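Local coordinates for protein solute carrier family 15 member 1 (Mus musculus, PDB 5A9D) that couples the uptake of small peptides across the intestinal membrane to protons, here represented by its extracellular domain, which has an immunoglobulin-like fold, at residues Lys94-Ile99 with Leu159-Tyr165; Thr104-Met108 with Asn142-Val146; Ala145-Cys150 with Arg171-Leu177. All coordinates share one frame; numbering follows the deposited sequence.

In the fold
Followed from the N terminus, the chain completes one immunoglobulin-like lobe before any of the three contacts begins. The C-terminal lobe opens at 94-99, which waits for 159-165 to close the loop of contact 1 by pairing the starts of two parallel strands. Inside that loop lies contact 2, where 104-108 meets 142-146 and two connections leaving opposite sheets are joined. Contact 3 starts where contact 2 ends, sharing A145 and V146, and reaches on to 171-177, so it crosses contact 1. Contacts 2 and 3 touch through L105 and L177, their centres about 9 Å apart, whereas contact 1 lies at the far end of the strands, its centre about 27 Å from that of contact 2.

Contact 1: residues Lys94-Ile99 with Leu159-Tyr165; sequences KGENGI and LDFGSAY
G95 lays its CA over the ring of F161 at the entrance to a parallel strand pair, 97-103 beside 164-171, in the mixed sheet of the C-terminal immunoglobulin-like lobe. CA of G95 stands 3.4 Å from the centroid of the F161 ring and 11° off its normal, a CH-pi contact. Although CB of F161 points away, CG lies anti to the backbone N (chi1 178°), which swings the ring back beneath CA of G95, where a CB on the glycine would clash with it. The carbonyl of the same glycine takes a hydrogen bond from G162 N (3.0 Å to G95 O), the donor standing well above the carbonyl plane. CB of E96 points away from 159-165, and its OE1 accepts from E93 N; its backbone O receives a CA-H contact from G162. N97 then reaches into the 160-163 loop with both ends of its amide. OD1 of N97 accepts from S163 N at 2.9 Å, in the carbonyl plane, while ND2 of N97 gives D160 O a bent bond of 3.0 Å (137° at the hydrogen) and rests against CB of L159. From here regular strand pairing takes over: G98 N donates to S163 O, and G98 O accepts from Y165 N at 2.8 Å, two bonds that bracket A164. I99 lies roughly perpendicular to L159, CD1 of I99 3.9 Å from CD2 of L159.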
ATOM      1  N   LYS A  94       0.225 -21.391  -1.802  1.00 59.85           N
ATOM      2  CA  LYS A  94       1.592 -21.754  -2.192  1.00 59.17           C
ATOM      3  C   LYS A  94       1.561 -22.115  -3.668  1.00 56.87           C
ATOM      4  O   LYS A  94       0.684 -22.887  -4.090  1.00 56.79           O
ATOM      5  CB  LYS A  94       2.102 -22.941  -1.359  1.00 62.63           C
ATOM      6  CG  LYS A  94       2.787 -22.533  -0.063  1.00 85.15           C
ATOM      7  CD  LYS A  94       2.986 -23.742   0.844  1.00 99.45           C
ATOM      8  CE  LYS A  94       3.385 -23.355   2.246  1.00108.26           C
ATOM      9  NZ  LYS A  94       3.541 -24.548   3.116  1.00113.57           N
ATOM     10  N   GLY A  95       2.429 -21.455  -4.440  1.00 61.96           N
ATOM     11  CA  GLY A  95       2.535 -21.659  -5.878  1.00 58.48           C
ATOM     12  C   GLY A  95       1.795 -20.689  -6.766  1.00 53.76           C
ATOM     13  O   GLY A  95       2.014 -20.695  -7.983  1.00 52.32           O
ATOM     14  N   GLU A  96       0.908 -19.855  -6.182  1.00 44.66           N
ATOM     15  CA  GLU A  96       0.186 -18.849  -6.969  1.00 40.87           C
ATOM     16  C   GLU A  96       1.118 -17.734  -7.444  1.00 42.68           C
ATOM     17  O   GLU A  96       2.147 -17.461  -6.813  1.00 42.19           O
ATOM     18  CB  GLU A  96      -1.004 -18.269  -6.201  1.00 40.27           C
ATOM     19  CG  GLU A  96      -2.168 -19.242  -6.111  1.00 49.16           C
ATOM     20  CD  GLU A  96      -3.426 -18.647  -5.519  1.00 66.86           C
ATOM     21  OE1 GLU A  96      -3.336 -18.005  -4.447  1.00 62.50           O
ATOM     22  OE2 GLU A  96      -4.503 -18.814  -6.136  1.00 72.34           O
ATOM     23  N   ASN A  97       0.767 -17.115  -8.567  1.00 38.11           N
ATOM     24  CA  ASN A  97       1.554 -16.084  -9.190  1.00 37.16           C
ATOM     25  C   ASN A  97       0.912 -14.747  -8.943  1.00 36.71           C
ATOM     26  O   ASN A  97      -0.282 -14.597  -9.162  1.00 34.02           O
ATOM     27  CB  ASN A  97       1.693 -16.371 -10.702  1.00 40.94           C
ATOM     28  CG  ASN A  97       2.318 -17.739 -10.958  1.00 68.29           C
ATOM     29  OD1 ASN A  97       3.479 -18.004 -10.616  1.00 55.63           O
ATOM     30  ND2 ASN A  97       1.510 -18.689 -11.394  1.00 67.88           N
ATOM     31  N   GLY A  98       1.707 -13.798  -8.477  1.00 32.79           N
ATOM     32  CA  GLY A  98       1.266 -12.429  -8.254  1.00 30.42           C
ATOM     33  C   GLY A  98       1.346 -11.675  -9.554  1.00 32.45           C
ATOM     34  O   GLY A  98       2.376 -11.710 -10.218  1.00 31.40           O
ATOM     35  N   ILE A  99       0.267 -11.007  -9.944  1.00 30.00           N
ATOM     36  CA  ILE A  99       0.266 -10.210 -11.164  1.00 29.05           C
ATOM     37  C   ILE A  99      -0.240  -8.806 -10.847  1.00 30.63           C
ATOM     38  O   ILE A  99      -1.274  -8.650 -10.205  1.00 28.68           O
ATOM     39  CB  ILE A  99      -0.554 -10.874 -12.317  1.00 32.47           C
ATOM     40  CG1 ILE A  99       0.038 -12.240 -12.735  1.00 36.66           C
ATOM     41  CG2 ILE A  99      -0.702  -9.938 -13.548  1.00 30.59           C
ATOM     42  CD1 ILE A  99      -0.915 -13.100 -13.637  1.00 45.83           C
ATOM     43  N   LEU A 159       2.413 -18.932 -16.853  1.00 63.61           N
ATOM     44  CA  LEU A 159       2.718 -18.570 -15.475  1.00 63.40           C
ATOM     45  C   LEU A 159       3.437 -19.719 -14.769  1.00 73.00           C
ATOM     46  O   LEU A 159       2.856 -20.810 -14.630  1.00 73.96           O
ATOM     47  CB  LEU A 159       1.370 -18.341 -14.753  1.00 61.62           C
ATOM     48  CG  LEU A 159       0.848 -16.916 -14.490  1.00 62.68           C
ATOM     49  CD1 LEU A 159       1.009 -16.000 -15.706  1.00 61.07           C
ATOM     50  CD2 LEU A 159      -0.594 -16.964 -14.008  1.00 59.57           C
ATOM     51  N   ASP A 160       4.697 -19.488 -14.332  1.00 71.62           N
ATOM     52  CA  ASP A 160       5.470 -20.494 -13.594  1.00 73.87           C
ATOM     53  C   ASP A 160       4.843 -20.763 -12.199  1.00 69.97           C
ATOM     54  O   ASP A 160       3.640 -20.637 -12.050  1.00 69.59           O
ATOM     55  CB  ASP A 160       6.958 -20.094 -13.513  1.00 79.24           C
ATOM     56  CG  ASP A 160       7.683 -20.006 -14.858  1.00108.31           C
ATOM     57  OD1 ASP A 160       7.467 -20.902 -15.718  1.00113.97           O
ATOM     58  OD2 ASP A 160       8.508 -19.072 -15.030  1.00116.87           O
ATOM     59  N   PHE A 161       5.622 -21.202 -11.213  1.00 61.87           N
ATOM     60  CA  PHE A 161       5.141 -21.517  -9.869  1.00 58.06           C
ATOM     61  C   PHE A 161       5.718 -20.503  -8.889  1.00 58.07           C
ATOM     62  O   PHE A 161       6.929 -20.329  -8.825  1.00 58.54           O
ATOM     63  CB  PHE A 161       5.577 -22.949  -9.483  1.00 63.38           C
ATOM     64  CG  PHE A 161       5.205 -23.419  -8.092  1.00 65.84           C
ATOM     65  CD1 PHE A 161       5.956 -23.032  -6.982  1.00 68.86           C
ATOM     66  CD2 PHE A 161       4.145 -24.299  -7.897  1.00 68.18           C
ATOM     67  CE1 PHE A 161       5.620 -23.472  -5.702  1.00 70.26           C
ATOM     68  CE2 PHE A 161       3.845 -24.782  -6.620  1.00 72.21           C
ATOM     69  CZ  PHE A 161       4.582 -24.356  -5.531  1.00 70.97           C
ATOM     70  N   GLY A 162       4.838 -19.830  -8.148  1.00 52.06           N
ATOM     71  CA  GLY A 162       5.201 -18.850  -7.132  1.00 50.97           C
ATOM     72  C   GLY A 162       5.845 -17.578  -7.654  1.00 56.18           C
ATOM     73  O   GLY A 162       6.513 -16.884  -6.895  1.00 57.82           O
ATOM     74  N   SER A 163       5.664 -17.251  -8.922  1.00 50.61           N
ATOM     75  CA  SER A 163       6.311 -16.071  -9.508  1.00 50.13           C
ATOM     76  C   SER A 163       5.509 -14.764  -9.301  1.00 50.27           C
ATOM     77  O   SER A 163       4.466 -14.738  -8.623  1.00 49.90           O
ATOM     78  CB  SER A 163       6.598 -16.311 -10.984  1.00 54.02           C
ATOM     79  OG  SER A 163       7.371 -17.485 -11.156  1.00 75.05           O
ATOM     80  N   ALA A 164       6.063 -13.665  -9.781  1.00 43.92           N
ATOM     81  CA  ALA A 164       5.402 -12.368  -9.723  1.00 41.37           C
ATOM     82  C   ALA A 164       5.730 -11.659 -11.008  1.00 45.34           C
ATOM     83  O   ALA A 164       6.858 -11.771 -11.484  1.00 48.02           O
ATOM     84  CB  ALA A 164       5.868 -11.564  -8.527  1.00 42.50           C
ATOM     85  N   TYR A 165       4.729 -11.022 -11.617  1.00 38.92           N
ATOM     86  CA  TYR A 165       4.876 -10.343 -12.902  1.00 39.08           C
ATOM     87  C   TYR A 165       4.191  -8.997 -12.891  1.00 37.39           C
ATOM     88  O   TYR A 165       3.200  -8.804 -12.191  1.00 33.30           O
ATOM     89  CB  TYR A 165       4.291 -11.187 -14.058  1.00 43.23           C
ATOM     90  CG  TYR A 165       4.834 -12.598 -14.156  1.00 52.55           C
ATOM     91  CD1 TYR A 165       5.990 -12.871 -14.881  1.00 57.90           C
ATOM     92  CD2 TYR A 165       4.191 -13.659 -13.525  1.00 55.34           C
ATOM     93  CE1 TYR A 165       6.504 -14.163 -14.956  1.00 62.15           C
ATOM     94  CE2 TYR A 165       4.680 -14.955 -13.614  1.00 60.19           C
ATOM     95  CZ  TYR A 165       5.842 -15.200 -14.324  1.00 74.15           C
ATOM     96  OH  TYR A 165       6.318 -16.483 -14.396  1.00 85.69           O
TER

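Contact 2: residues Thr104-Met108 with Asn142-Val146; sequences TLNEM and NTTAV
Two torsions set the stage where T143 meets M108 and E107 meets T144. T143 holds OG1 opposite the backbone N (chi1 -175°), a setting that sends the hydroxyl across to the backbone of M108. CG of E107 lies anti to the carbonyl carbon (chi1 -59°), which brings it beside OG1 of T144; the kink at chi2 then turns the carboxylate end. The hydroxyl of T143 works in two directions. OG1 of T143 donates to M108 O at 2.9 Å, tilted from the plane of that carbonyl, and accepts from A145 N at 3.3 Å, the latter bond nearly straight (167° at the hydrogen) and closing an ST turn. A water reinforces the same bridge: it donates to M108 O at 2.8 Å and accepts from T144 N at 3.0 Å, so M108 O accepts from both the hydroxyl and the bridging water. A valine in place of T143 would probably leave M108 O with the water but without its hydroxyl partner, and A145 N without the acceptor that closes the turn. Apolar groups meet beside these polar atoms. CB of A145 sits 3.8 Å from CB of E107, and CD1 of L105 comes within 4.0 Å of that same A145 CB while also meeting CG2 of T143. Separately, CG of E107 rests in van der Waals contact with OG1 of T144, 3.6 Å away. This is a surface contact between two connections of the immunoglobulin-like sandwich: 104-108 passes from strand 97-103 of one sheet to strand 109-113 of the other, 142-146 leaves strand 138-142, the antiparallel partner of 109-113, and L177, at the start of strand 177-184, packs against both L105 and T143.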
ATOM      1  N   THR A 104       0.174   2.791 -18.906  1.00 33.38           N
ATOM      2  CA  THR A 104       0.957   3.914 -19.460  1.00 35.15           C
ATOM      3  C   THR A 104       0.070   4.839 -20.300  1.00 41.87           C
ATOM      4  O   THR A 104       0.560   5.809 -20.846  1.00 43.17           O
ATOM      5  CB  THR A 104       2.188   3.441 -20.252  1.00 40.70           C
ATOM      6  OG1 THR A 104       1.759   2.880 -21.488  1.00 36.18           O
ATOM      7  CG2 THR A 104       3.056   2.457 -19.478  1.00 36.80           C
ATOM      8  N   LEU A 105      -1.236   4.537 -20.394  1.00 37.35           N
ATOM      9  CA  LEU A 105      -2.168   5.323 -21.190  1.00 37.99           C
ATOM     10  C   LEU A 105      -2.591   6.574 -20.435  1.00 43.07           C
ATOM     11  O   LEU A 105      -2.396   6.638 -19.224  1.00 40.10           O
ATOM     12  CB  LEU A 105      -3.398   4.469 -21.587  1.00 37.24           C
ATOM     13  CG  LEU A 105      -3.092   3.095 -22.202  1.00 41.35           C
ATOM     14  CD1 LEU A 105      -4.372   2.315 -22.410  1.00 41.48           C
ATOM     15  CD2 LEU A 105      -2.281   3.211 -23.492  1.00 41.75           C
ATOM     16  N   ASN A 106      -3.186   7.555 -21.155  1.00 42.28           N
ATOM     17  CA  ASN A 106      -3.623   8.844 -20.614  1.00 45.20           C
ATOM     18  C   ASN A 106      -5.032   8.796 -19.988  1.00 52.42           C
ATOM     19  O   ASN A 106      -5.512   9.795 -19.435  1.00 56.92           O
ATOM     20  CB  ASN A 106      -3.493   9.949 -21.698  1.00 46.70           C
ATOM     21  CG  ASN A 106      -2.060  10.107 -22.171  1.00 70.74           C
ATOM     22  OD1 ASN A 106      -1.109  10.135 -21.373  1.00 60.74           O
ATOM     23  ND2 ASN A 106      -1.860  10.142 -23.483  1.00 66.28           N
ATOM     24  N   GLU A 107      -5.673   7.632 -20.067  1.00 45.68           N
ATOM     25  CA  GLU A 107      -6.989   7.338 -19.497  1.00 45.16           C
ATOM     26  C   GLU A 107      -6.833   6.129 -18.578  1.00 45.59           C
ATOM     27  O   GLU A 107      -5.897   5.343 -18.747  1.00 41.17           O
ATOM     28  CB  GLU A 107      -8.034   7.006 -20.596  1.00 47.43           C
ATOM     29  CG  GLU A 107      -8.278   8.102 -21.637  1.00 60.07           C
ATOM     30  CD  GLU A 107      -8.730   9.467 -21.141  1.00 92.25           C
ATOM     31  OE1 GLU A 107      -9.499   9.525 -20.152  1.00 89.92           O
ATOM     32  OE2 GLU A 107      -8.335  10.480 -21.764  1.00 89.68           O
ATOM     33  N   MET A 108      -7.754   5.980 -17.624  1.00 42.67           N
ATOM     34  CA  MET A 108      -7.792   4.860 -16.687  1.00 40.65           C
ATOM     35  C   MET A 108      -8.071   3.557 -17.447  1.00 40.53           C
ATOM     36  O   MET A 108      -8.704   3.567 -18.503  1.00 39.57           O
ATOM     37  CB  MET A 108      -8.915   5.071 -15.670  1.00 45.03           C
ATOM     38  CG  MET A 108      -8.606   6.108 -14.617  1.00 51.63           C
ATOM     39  SD  MET A 108     -10.096   6.389 -13.637  1.00 59.27           S
ATOM     40  CE  MET A 108      -9.538   7.743 -12.563  1.00 58.97           C
ATOM     41  N   ASN A 142     -10.304  -2.969 -20.704  1.00 39.18           N
ATOM     42  CA  ASN A 142     -11.290  -2.007 -21.192  1.00 41.64           C
ATOM     43  C   ASN A 142     -10.883  -0.601 -20.778  1.00 44.58           C
ATOM     44  O   ASN A 142     -10.479  -0.368 -19.635  1.00 42.83           O
ATOM     45  CB  ASN A 142     -12.709  -2.387 -20.758  1.00 43.11           C
ATOM     46  CG  ASN A 142     -13.226  -3.594 -21.520  1.00 62.92           C
ATOM     47  OD1 ASN A 142     -13.845  -3.465 -22.577  1.00 59.80           O
ATOM     48  ND2 ASN A 142     -12.935  -4.803 -21.042  1.00 46.10           N
ATOM     49  N   THR A 143     -10.867   0.302 -21.758  1.00 43.00           N
ATOM     50  CA  THR A 143     -10.454   1.697 -21.622  1.00 43.42           C
ATOM     51  C   THR A 143     -11.086   2.555 -22.723  1.00 52.34           C
ATOM     52  O   THR A 143     -11.434   2.036 -23.791  1.00 53.48           O
ATOM     53  CB  THR A 143      -8.904   1.804 -21.618  1.00 46.79           C
ATOM     54  OG1 THR A 143      -8.500   3.149 -21.361  1.00 45.48           O
ATOM     55  CG2 THR A 143      -8.245   1.269 -22.904  1.00 45.16           C
ATOM     56  N   THR A 144     -11.229   3.875 -22.453  1.00 50.98           N
ATOM     57  CA  THR A 144     -11.737   4.865 -23.412  1.00 53.33           C
ATOM     58  C   THR A 144     -10.556   5.412 -24.269  1.00 58.19           C
ATOM     59  O   THR A 144     -10.784   6.118 -25.256  1.00 61.48           O
ATOM     60  CB  THR A 144     -12.481   6.009 -22.677  1.00 59.48           C
ATOM     61  OG1 THR A 144     -11.588   6.653 -21.754  1.00 51.05           O
ATOM     62  CG2 THR A 144     -13.757   5.542 -21.967  1.00 58.33           C
ATOM     63  N   ALA A 145      -9.307   5.078 -23.881  1.00 51.39           N
ATOM     64  CA  ALA A 145      -8.069   5.512 -24.539  1.00 51.06           C
ATOM     65  C   ALA A 145      -7.906   5.019 -25.986  1.00 56.26           C
ATOM     66  O   ALA A 145      -7.200   5.664 -26.776  1.00 56.66           O
ATOM     67  CB  ALA A 145      -6.863   5.105 -23.710  1.00 48.75           C
ATOM     68  N   VAL A 146      -8.568   3.896 -26.337  1.00 50.87           N
ATOM     69  CA  VAL A 146      -8.494   3.309 -27.682  1.00 50.45           C
ATOM     70  C   VAL A 146      -9.878   3.213 -28.349  1.00 57.23           C
ATOM     71  O   VAL A 146     -10.903   3.329 -27.666  1.00 57.36           O
ATOM     72  CB  VAL A 146      -7.749   1.941 -27.685  1.00 51.90           C
ATOM     73  CG1 VAL A 146      -6.258   2.117 -27.406  1.00 49.66           C
ATOM     74  CG2 VAL A 146      -8.379   0.948 -26.704  1.00 50.53           C
TER
HETATM   75  O   HOH W   1     -10.944   4.777 -19.584  1.00 42.37           O

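Contact 3: residues Ala145-Cys150 with Arg171-Leu177; sequences AVAPTC and RASDGCL
R171 and V146 lie alongside one another, pointing opposite ways. From CB of R171, which sets off alongside the 145-150 loop, the chain bends at chi2 (-56°) and again at chi3 (-80°), folding back toward its own turn. CD passes L105 and lies 3.9 Å from CG1 of V146. NE of R171 is 3.7 Å from the same methyl and donates to G175 O at 2.9 Å; NH2 of R171 donates to that oxygen too, on a lone pair, so one carbonyl is gripped side-on by two nitrogens. At the tip NH1 has A145 O as its neighbour, 3.5 Å away, over one face of the guanidinium and toward its rim. A water extends the grip, donating to G175 O and accepting from A147 N. V146 also places CG1 3.9 Å from CD2 of L177. Next to this cluster C150 and C176 form the disulfide, SG to SG 2.0 Å. It links the two loops covalently, one leading from strand 138-142 to 153-155, the other the 172-176 connection, which contains a type I turn (A172 to G175), between the antiparallel strands 164-171 and 177-184: a cross-link between connections from different sheets at one end of an immunoglobulin-like extracellular domain.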
ATOM      1  N   ALA A 145      -9.307   5.078 -23.881  1.00 51.39           N
ATOM      2  CA  ALA A 145      -8.069   5.512 -24.539  1.00 51.06           C
ATOM      3  C   ALA A 145      -7.906   5.019 -25.986  1.00 56.26           C
ATOM      4  O   ALA A 145      -7.200   5.664 -26.776  1.00 56.66           O
ATOM      5  CB  ALA A 145      -6.863   5.105 -23.710  1.00 48.75           C
ATOM      6  N   VAL A 146      -8.568   3.896 -26.337  1.00 50.87           N
ATOM      7  CA  VAL A 146      -8.494   3.309 -27.682  1.00 50.45           C
ATOM      8  C   VAL A 146      -9.878   3.213 -28.349  1.00 57.23           C
ATOM      9  O   VAL A 146     -10.903   3.329 -27.666  1.00 57.36           O
ATOM     10  CB  VAL A 146      -7.749   1.941 -27.685  1.00 51.90           C
ATOM     11  CG1 VAL A 146      -6.258   2.117 -27.406  1.00 49.66           C
ATOM     12  CG2 VAL A 146      -8.379   0.948 -26.704  1.00 50.53           C
ATOM     13  N   ALA A 147      -9.904   2.975 -29.679  1.00 54.87           N
ATOM     14  CA  ALA A 147     -11.141   2.800 -30.450  1.00 57.76           C
ATOM     15  C   ALA A 147     -11.934   1.575 -29.933  1.00 61.63           C
ATOM     16  O   ALA A 147     -11.303   0.588 -29.531  1.00 56.20           O
ATOM     17  CB  ALA A 147     -10.811   2.616 -31.920  1.00 60.47           C
ATOM     18  N   PRO A 148     -13.301   1.614 -29.917  1.00 62.06           N
ATOM     19  CA  PRO A 148     -14.072   0.452 -29.413  1.00 62.39           C
ATOM     20  C   PRO A 148     -13.889  -0.824 -30.243  1.00 65.76           C
ATOM     21  O   PRO A 148     -14.147  -1.924 -29.748  1.00 64.88           O
ATOM     22  CB  PRO A 148     -15.529   0.945 -29.463  1.00 67.75           C
ATOM     23  CG  PRO A 148     -15.531   2.026 -30.465  1.00 74.48           C
ATOM     24  CD  PRO A 148     -14.203   2.712 -30.322  1.00 66.81           C
ATOM     25  N   THR A 149     -13.449  -0.657 -31.504  1.00 62.16           N
ATOM     26  CA  THR A 149     -13.172  -1.723 -32.469  1.00 62.86           C
ATOM     27  C   THR A 149     -11.889  -2.516 -32.145  1.00 61.63           C
ATOM     28  O   THR A 149     -11.746  -3.649 -32.625  1.00 63.29           O
ATOM     29  CB  THR A 149     -13.097  -1.145 -33.889  1.00 74.35           C
ATOM     30  OG1 THR A 149     -12.083  -0.135 -33.932  1.00 76.21           O
ATOM     31  CG2 THR A 149     -14.436  -0.585 -34.372  1.00 77.02           C
ATOM     32  N   CYS A 150     -10.979  -1.928 -31.325  0.50 49.32           N
ATOM     33  CA  CYS A 150      -9.703  -2.520 -30.888  0.50 43.90           C
ATOM     34  C   CYS A 150      -9.920  -3.784 -30.065  0.50 50.38           C
ATOM     35  O   CYS A 150     -10.863  -3.857 -29.271  0.50 49.25           O
ATOM     36  CB  CYS A 150      -8.864  -1.518 -30.100  0.50 38.92           C
ATOM     37  SG  CYS A 150      -8.241  -0.111 -31.047  0.50 42.23           S
ATOM     38  N   ARG A 171       0.224   1.735 -25.819  1.00 32.95           N
ATOM     39  CA  ARG A 171      -0.330   1.856 -27.169  1.00 35.18           C
ATOM     40  C   ARG A 171       0.536   1.041 -28.097  1.00 40.08           C
ATOM     41  O   ARG A 171       1.752   1.155 -28.025  1.00 40.24           O
ATOM     42  CB  ARG A 171      -0.315   3.318 -27.679  1.00 37.20           C
ATOM     43  CG  ARG A 171      -1.293   4.296 -27.046  1.00 47.78           C
ATOM     44  CD  ARG A 171      -2.745   3.870 -27.114  1.00 57.43           C
ATOM     45  NE  ARG A 171      -3.372   4.140 -28.404  1.00 65.10           N
ATOM     46  CZ  ARG A 171      -3.945   5.294 -28.735  1.00 76.46           C
ATOM     47  NH1 ARG A 171      -3.919   6.323 -27.897  1.00 61.66           N
ATOM     48  NH2 ARG A 171      -4.529   5.434 -29.917  1.00 61.93           N
ATOM     49  N   ALA A 172      -0.074   0.199 -28.944  1.00 40.19           N
ATOM     50  CA  ALA A 172       0.628  -0.564 -29.993  1.00 41.66           C
ATOM     51  C   ALA A 172       0.817   0.358 -31.188  1.00 43.97           C
ATOM     52  O   ALA A 172       0.109   1.357 -31.287  1.00 42.43           O
ATOM     53  CB  ALA A 172      -0.201  -1.781 -30.399  1.00 43.36           C
ATOM     54  N   SER A 173       1.729   0.013 -32.122  1.00 42.60           N
ATOM     55  CA  SER A 173       1.984   0.826 -33.319  1.00 45.08           C
ATOM     56  C   SER A 173       0.717   1.113 -34.160  1.00 51.10           C
ATOM     57  O   SER A 173       0.604   2.194 -34.730  1.00 50.78           O
ATOM     58  CB  SER A 173       3.083   0.207 -34.181  1.00 48.25           C
ATOM     59  OG  SER A 173       2.656  -1.034 -34.717  1.00 57.51           O
ATOM     60  N   ASP A 174      -0.260   0.174 -34.172  1.00 49.18           N
ATOM     61  CA  ASP A 174      -1.518   0.308 -34.921  1.00 51.75           C
ATOM     62  C   ASP A 174      -2.581   1.157 -34.197  1.00 56.17           C
ATOM     63  O   ASP A 174      -3.711   1.238 -34.671  1.00 59.68           O
ATOM     64  CB  ASP A 174      -2.065  -1.094 -35.300  1.00 55.19           C
ATOM     65  CG  ASP A 174      -2.674  -1.915 -34.166  1.00 68.88           C
ATOM     66  OD1 ASP A 174      -2.248  -1.738 -32.998  1.00 66.87           O
ATOM     67  OD2 ASP A 174      -3.564  -2.743 -34.447  1.00 80.50           O
ATOM     68  N   GLY A 175      -2.221   1.763 -33.061  1.00 50.14           N
ATOM     69  CA  GLY A 175      -3.134   2.595 -32.278  1.00 50.10           C
ATOM     70  C   GLY A 175      -3.987   1.871 -31.242  1.00 54.17           C
ATOM     71  O   GLY A 175      -4.702   2.524 -30.463  1.00 52.94           O
ATOM     72  N   CYS A 176      -3.918   0.531 -31.211  0.50 50.40           N
ATOM     73  CA  CYS A 176      -4.672  -0.264 -30.244  0.50 49.39           C
ATOM     74  C   CYS A 176      -3.825  -0.609 -29.004  0.50 50.50           C
ATOM     75  O   CYS A 176      -2.862   0.105 -28.722  0.50 50.21           O
ATOM     76  CB  CYS A 176      -5.294  -1.491 -30.902  0.50 51.53           C
ATOM     77  SG  CYS A 176      -6.723  -1.108 -31.951  0.50 59.19           S
ATOM     78  N   LEU A 177      -4.190  -1.651 -28.251  1.00 44.84           N
ATOM     79  CA  LEU A 177      -3.491  -2.038 -27.029  1.00 43.18           C
ATOM     80  C   LEU A 177      -2.519  -3.153 -27.212  1.00 46.76           C
ATOM     81  O   LEU A 177      -2.743  -4.061 -28.005  1.00 50.33           O
ATOM     82  CB  LEU A 177      -4.464  -2.418 -25.895  1.00 43.40           C
ATOM     83  CG  LEU A 177      -5.306  -1.313 -25.319  1.00 49.06           C
ATOM     84  CD1 LEU A 177      -6.104  -1.827 -24.206  1.00 49.98           C
ATOM     85  CD2 LEU A 177      -4.461  -0.170 -24.836  1.00 49.99           C
TER
HETATM   86  O   HOH W   2      -7.273   3.175 -31.057  1.00 46.93           O